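Local coordinates for protein condensin complex subunit 3 (Schizosaccharomyces pombe, PDB 5OQR) that serves as a regulatory subunit of the condensin complex, which is required to convert interphase chromatin into condensed, mitotic-like chromosomes, at residues A[713-716]-A[717-720]. Sequence-based numbering, arbitrary orientation.
Sequences MIFE and SLPN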
ATOM      1  N   MET A 713      -9.110  22.414  25.299  1.00 37.15           N
ATOM      2  CA  MET A 713      -8.576  21.227  25.961  1.00 29.43           C
ATOM      3  C   MET A 713      -7.124  21.439  26.363  1.00 29.19           C
ATOM      4  O   MET A 713      -6.721  21.115  27.485  1.00 35.84           O
ATOM      5  CB  MET A 713      -8.698  20.008  25.043  1.00 37.00           C
ATOM      6  CG  MET A 713     -10.117  19.652  24.634  1.00 37.96           C
ATOM      7  SD  MET A 713     -11.209  19.347  26.030  1.00 40.30           S
ATOM      8  CE  MET A 713     -10.411  17.936  26.784  1.00 38.47           C
ATOM      9  N   ILE A 714      -6.319  21.973  25.447  1.00 26.90           N
ATOM     10  CA  ILE A 714      -4.904  22.196  25.730  1.00 34.72           C
ATOM     11  C   ILE A 714      -4.741  23.134  26.921  1.00 36.75           C
ATOM     12  O   ILE A 714      -3.987  22.848  27.858  1.00 38.14           O
ATOM     13  CB  ILE A 714      -4.192  22.733  24.475  1.00 34.67           C
ATOM     14  CG1 ILE A 714      -4.214  21.669  23.375  1.00 26.37           C
ATOM     15  CG2 ILE A 714      -2.757  23.142  24.797  1.00 42.07           C
ATOM     16  CD1 ILE A 714      -3.744  22.149  22.023  1.00 28.58           C
ATOM     17  N   PHE A 715      -5.451  24.265  26.911  1.00 32.19           N
ATOM     18  CA  PHE A 715      -5.330  25.217  28.012  1.00 35.57           C
ATOM     19  C   PHE A 715      -5.624  24.555  29.350  1.00 39.12           C
ATOM     20  O   PHE A 715      -4.964  24.845  30.354  1.00 41.25           O
ATOM     21  CB  PHE A 715      -6.268  26.404  27.790  1.00 31.17           C
ATOM     22  CG  PHE A 715      -5.847  27.309  26.671  1.00 29.76           C
ATOM     23  CD1 PHE A 715      -4.552  27.785  26.596  1.00 27.00           C
ATOM     24  CD2 PHE A 715      -6.745  27.675  25.687  1.00 28.45           C
ATOM     25  CE1 PHE A 715      -4.163  28.609  25.569  1.00 23.97           C
ATOM     26  CE2 PHE A 715      -6.360  28.499  24.655  1.00 27.82           C
ATOM     27  CZ  PHE A 715      -5.067  28.966  24.596  1.00 27.49           C
ATOM     28  N   GLU A 716      -6.610  23.659  29.386  1.00 34.48           N
ATOM     29  CA  GLU A 716      -6.988  23.004  30.630  1.00 33.31           C
ATOM     30  C   GLU A 716      -6.025  21.898  31.040  1.00 35.89           C
ATOM     31  O   GLU A 716      -6.051  21.478  32.201  1.00 48.79           O
ATOM     32  CB  GLU A 716      -8.400  22.433  30.505  1.00 41.67           C
ATOM     33  CG  GLU A 716      -9.492  23.484  30.559  1.00 47.64           C
ATOM     34  CD  GLU A 716     -10.844  22.942  30.149  1.00 52.15           C
ATOM     35  OE1 GLU A 716     -10.908  21.784  29.688  1.00 59.58           O
ATOM     36  OE2 GLU A 716     -11.845  23.673  30.289  1.00 57.92           O
ATOM     37  N   SER A 717      -5.177  21.423  30.128  1.00 33.84           N
ATOM     38  CA  SER A 717      -4.248  20.342  30.426  1.00 39.62           C
ATOM     39  C   SER A 717      -2.819  20.819  30.642  1.00 46.81           C
ATOM     40  O   SER A 717      -2.005  20.056  31.173  1.00 49.29           O
ATOM     41  CB  SER A 717      -4.263  19.308  29.295  1.00 42.59           C
ATOM     42  OG  SER A 717      -3.444  19.723  28.219  1.00 44.93           O
ATOM     43  N   LEU A 718      -2.491  22.049  30.245  1.00 51.55           N
ATOM     44  CA  LEU A 718      -1.135  22.548  30.448  1.00 44.60           C
ATOM     45  C   LEU A 718      -0.695  22.491  31.905  1.00 48.57           C
ATOM     46  O   LEU A 718       0.480  22.172  32.152  1.00 54.30           O
ATOM     47  CB  LEU A 718      -1.025  23.980  29.912  1.00 46.94           C
ATOM     48  CG  LEU A 718      -1.113  24.150  28.395  1.00 42.05           C
ATOM     49  CD1 LEU A 718      -1.246  25.621  28.043  1.00 40.28           C
ATOM     50  CD2 LEU A 718       0.091  23.541  27.703  1.00 38.35           C
ATOM     51  N   PRO A 719      -1.544  22.785  32.894  1.00 47.34           N
ATOM     52  CA  PRO A 719      -1.090  22.663  34.289  1.00 52.18           C
ATOM     53  C   PRO A 719      -0.593  21.272  34.644  1.00 62.14           C
ATOM     54  O   PRO A 719       0.425  21.139  35.332  1.00 66.80           O
ATOM     55  CB  PRO A 719      -2.341  23.044  35.093  1.00 50.50           C
ATOM     56  CG  PRO A 719      -3.134  23.892  34.176  1.00 44.48           C
ATOM     57  CD  PRO A 719      -2.900  23.350  32.805  1.00 41.92           C
ATOM     58  N   ASN A 720      -1.286  20.225  34.189  1.00 65.47           N
ATOM     59  CA  ASN A 720      -0.882  18.864  34.519  1.00 68.09           C
ATOM     60  C   ASN A 720       0.346  18.425  33.738  1.00 73.84           C
ATOM     61  O   ASN A 720       1.016  17.470  34.146  1.00 76.59           O
ATOM     62  CB  ASN A 720      -2.039  17.900  34.267  1.00 74.16           C
ATOM     63  CG  ASN A 720      -3.263  18.236  35.091  1.00 80.66           C
ATOM     64  OD1 ASN A 720      -3.151  18.675  36.235  1.00 83.59           O
ATOM     65  ND2 ASN A 720      -4.440  18.039  34.511  1.00 83.38           N
TER
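The C-terminal end of helix 706-717, in the ninth HEAT repeat, is where Ile714 meets Ser717 and Leu718 as the chain turns toward helix 725-736. The carbonyl oxygen of Ile714 takes three hydrogen bonds. Leu718 N, 2.9 Å from Ile714 O, approaches almost end-on, with a C=O...N angle of 173°, and keeps the ordinary i to i-4 pairing. Ser717 N, also 2.9 Å from Ile714 O, comes from above the carbonyl plane; it is shared between this i-3 oxygen and, weakly, the i-4 oxygen Met713 O. The third donor is the hydroxyl: Ser717 OG, set between its own backbone N and carbonyl carbon (chi1 82°), reaches back 3.2 Å to Ile714 O. Serine suits the place because its short side chain lets the hydroxyl reach the carbonyl three residues earlier.

HEAT repeats pair antiparallel helices, and here the apolar residues turn to the neighbouring helices. With Leu718 CG anti to its carbonyl carbon (chi1 -69°), the leucine folds back along the helix, its CG 4.1 Å from Ile714 CG2 and its CD1 4.2 Å from Phe715 CD1, oblique to the ring. Branched Ile714 and Leu718 meet helix 725-736, while the broad ring of Phe715 also reaches helices 745-759 and 767-785. Pro719, lacking an N-H, can give no helical bond to Phe715 O; its CD lies 3.5 Å from that oxygen instead. Arg727 of helix 725-736 donates hydrogen bonds to the carbonyl oxygens of Leu718 and Pro719, tying the turn to the next helix.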